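Local structure of E3 ubiquitin ligase RavN (Legionella pneumophila, 5MIY) at residues A[34-39]-A[98-103]. The protein acts as an E3 ubiquitin ligase, an effector of Legionella pneumophila that probably promotes transfer of ubiquitin to target proteins. Numbering follows the deposited sequence.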
loop_
_atom_site.group_PDB
_atom_site.type_symbol
_atom_site.label_atom_id
_atom_site.label_comp_id
_atom_site.label_asym_id
_atom_site.label_seq_id
_atom_site.Cartn_x
_atom_site.Cartn_y
_atom_site.Cartn_z
ATOM N N ASN A 34 4.414 -16.174 -6.093
ATOM C CA ASN A 34 5.658 -15.464 -6.413
ATOM C C ASN A 34 5.393 -14.125 -7.108
ATOM O O ASN A 34 6.224 -13.632 -7.876
ATOM C CB ASN A 34 6.589 -16.340 -7.259
ATOM C CG ASN A 34 8.032 -15.859 -7.236
ATOM O OD1 ASN A 34 8.572 -15.523 -6.181
ATOM N ND2 ASN A 34 8.660 -15.816 -8.405
ATOM N N LYS A 35 4.239 -13.511 -6.839
ATOM C CA LYS A 35 3.859 -12.244 -7.458
ATOM C C LYS A 35 3.364 -11.292 -6.377
ATOM O O LYS A 35 2.308 -11.519 -5.778
ATOM C CB LYS A 35 2.792 -12.449 -8.537
ATOM C CG LYS A 35 3.276 -13.254 -9.736
ATOM C CD LYS A 35 2.194 -13.393 -10.798
ATOM C CE LYS A 35 1.689 -12.037 -11.262
ATOM N NZ LYS A 35 0.577 -12.172 -12.248
ATOM N N PHE A 36 4.120 -10.225 -6.135
ATOM C CA PHE A 36 3.793 -9.243 -5.115
ATOM C C PHE A 36 3.743 -7.853 -5.735
ATOM O O PHE A 36 4.394 -7.583 -6.748
ATOM C CB PHE A 36 4.811 -9.282 -3.966
ATOM C CG PHE A 36 4.920 -10.628 -3.303
ATOM C CD1 PHE A 36 5.765 -11.603 -3.810
ATOM C CD2 PHE A 36 4.162 -10.925 -2.182
ATOM C CE1 PHE A 36 5.859 -12.843 -3.208
ATOM C CE2 PHE A 36 4.249 -12.166 -1.574
ATOM C CZ PHE A 36 5.100 -13.127 -2.090
ATOM N N SER A 37 2.962 -6.968 -5.123
ATOM C CA SER A 37 2.787 -5.620 -5.644
ATOM C C SER A 37 3.042 -4.600 -4.544
ATOM O O SER A 37 2.587 -4.764 -3.408
ATOM C CB SER A 37 1.384 -5.428 -6.228
ATOM O OG SER A 37 1.217 -4.111 -6.721
ATOM N N ILE A 38 3.766 -3.542 -4.892
ATOM C CA ILE A 38 4.023 -2.441 -3.973
ATOM C C ILE A 38 2.888 -1.423 -4.081
ATOM O O ILE A 38 2.540 -0.972 -5.179
ATOM C CB ILE A 38 5.393 -1.801 -4.262
ATOM C CG1 ILE A 38 5.799 -0.879 -3.115
ATOM C CG2 ILE A 38 5.411 -1.101 -5.613
ATOM C CD1 ILE A 38 6.227 -1.652 -1.872
ATOM N N LYS A 39 2.285 -1.081 -2.944
ATOM C CA LYS A 39 1.168 -0.148 -2.905
ATOM C C LYS A 39 1.529 1.069 -2.065
ATOM O O LYS A 39 2.273 0.971 -1.086
ATOM C CB LYS A 39 -0.097 -0.806 -2.332
ATOM C CG LYS A 39 -0.527 -2.063 -3.071
ATOM C CD LYS A 39 -0.866 -1.762 -4.530
ATOM C CE LYS A 39 -1.446 -2.990 -5.213
ATOM N NZ LYS A 39 -1.885 -2.727 -6.612
ATOM N N VAL A 98 12.769 -8.315 2.957
ATOM C CA VAL A 98 11.688 -9.061 3.591
ATOM C C VAL A 98 11.398 -10.289 2.745
ATOM O O VAL A 98 11.182 -10.173 1.533
ATOM C CB VAL A 98 10.401 -8.223 3.740
ATOM C CG1 VAL A 98 9.334 -9.034 4.469
ATOM C CG2 VAL A 98 10.676 -6.915 4.465
ATOM N N ASP A 99 11.397 -11.467 3.373
ATOM C CA ASP A 99 10.835 -12.647 2.736
ATOM C C ASP A 99 9.370 -12.720 3.137
ATOM O O ASP A 99 9.078 -13.047 4.298
ATOM C CB ASP A 99 11.569 -13.917 3.149
ATOM C CG ASP A 99 11.199 -15.117 2.276
ATOM O OD1 ASP A 99 10.092 -15.127 1.689
ATOM O OD2 ASP A 99 12.016 -16.055 2.168
ATOM N N PRO A 100 8.429 -12.417 2.242
ATOM C CA PRO A 100 7.016 -12.410 2.647
ATOM C C PRO A 100 6.468 -13.797 2.934
ATOM O O PRO A 100 5.611 -13.941 3.815
ATOM C CB PRO A 100 6.314 -11.757 1.450
ATOM C CG PRO A 100 7.215 -12.042 0.292
ATOM C CD PRO A 100 8.610 -12.049 0.828
ATOM N N ASP A 101 6.941 -14.825 2.226
ATOM C CA ASP A 101 6.470 -16.179 2.488
ATOM C C ASP A 101 7.059 -16.767 3.765
ATOM O O ASP A 101 6.662 -17.869 4.152
ATOM C CB ASP A 101 6.778 -17.087 1.294
ATOM C CG ASP A 101 5.902 -16.779 0.085
ATOM O OD1 ASP A 101 4.833 -16.148 0.265
ATOM O OD2 ASP A 101 6.281 -17.157 -1.045
ATOM N N LYS A 102 7.979 -16.059 4.426
ATOM C CA LYS A 102 8.479 -16.440 5.740
ATOM C C LYS A 102 8.263 -15.352 6.790
ATOM O O LYS A 102 8.848 -15.425 7.876
ATOM C CB LYS A 102 9.967 -16.804 5.656
ATOM C CG LYS A 102 10.315 -17.705 4.472
ATOM C CD LYS A 102 11.099 -18.946 4.895
ATOM C CE LYS A 102 11.643 -19.682 3.674
ATOM N NZ LYS A 102 12.197 -18.717 2.668
ATOM N N THR A 103 7.431 -14.350 6.507
ATOM C CA THR A 103 7.113 -13.308 7.474
ATOM C C THR A 103 5.600 -13.205 7.584
ATOM O O THR A 103 4.901 -13.221 6.568
ATOM C CB THR A 103 7.709 -11.951 7.066
ATOM O OG1 THR A 103 9.128 -12.081 6.902
ATOM C CG2 THR A 103 7.425 -10.877 8.124
#
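Pro-100 lies over one face of the Phe-36 ring. Pro-100 CG sits 3.7 Å from the centroid of the Phe-36 ring. The approach is 27° off the ring normal, which makes a CH-pi contact. The proline is displaced toward the rim: Phe-36 CZ is 3.4 Å from Pro-100 CG. Pro-100 CB adds a contact to Phe-36 CE2. The Phe-36 side chain leaves the strand with CG anti to the carbonyl carbon (chi1 -58°), and its far end meets the loop. Asp-101 approaches differently. Asp-101 OD1 stands level with the ring, beyond its rim, 3.8 Å from Phe-36 CZ. The carboxylate is turned 55° against the ring. It is held by two salt bridges, OD1 to Lys-30 and OD2 to Lys-89, which probably fix its rotation and offset its charge. Within the loop, Asp-99 O accepts from Thr-103 OG1 (2.8 Å) and from Lys-102 N, one from above and one from below the carbonyl plane. Val-92 of helix 89-96 touches both Phe-36 and Pro-100. The arrangement is a proline-aromatic CH-pi contact, joining outer strand 35-41 of an antiparallel sheet to the short 3-10 turn after helix 89-96.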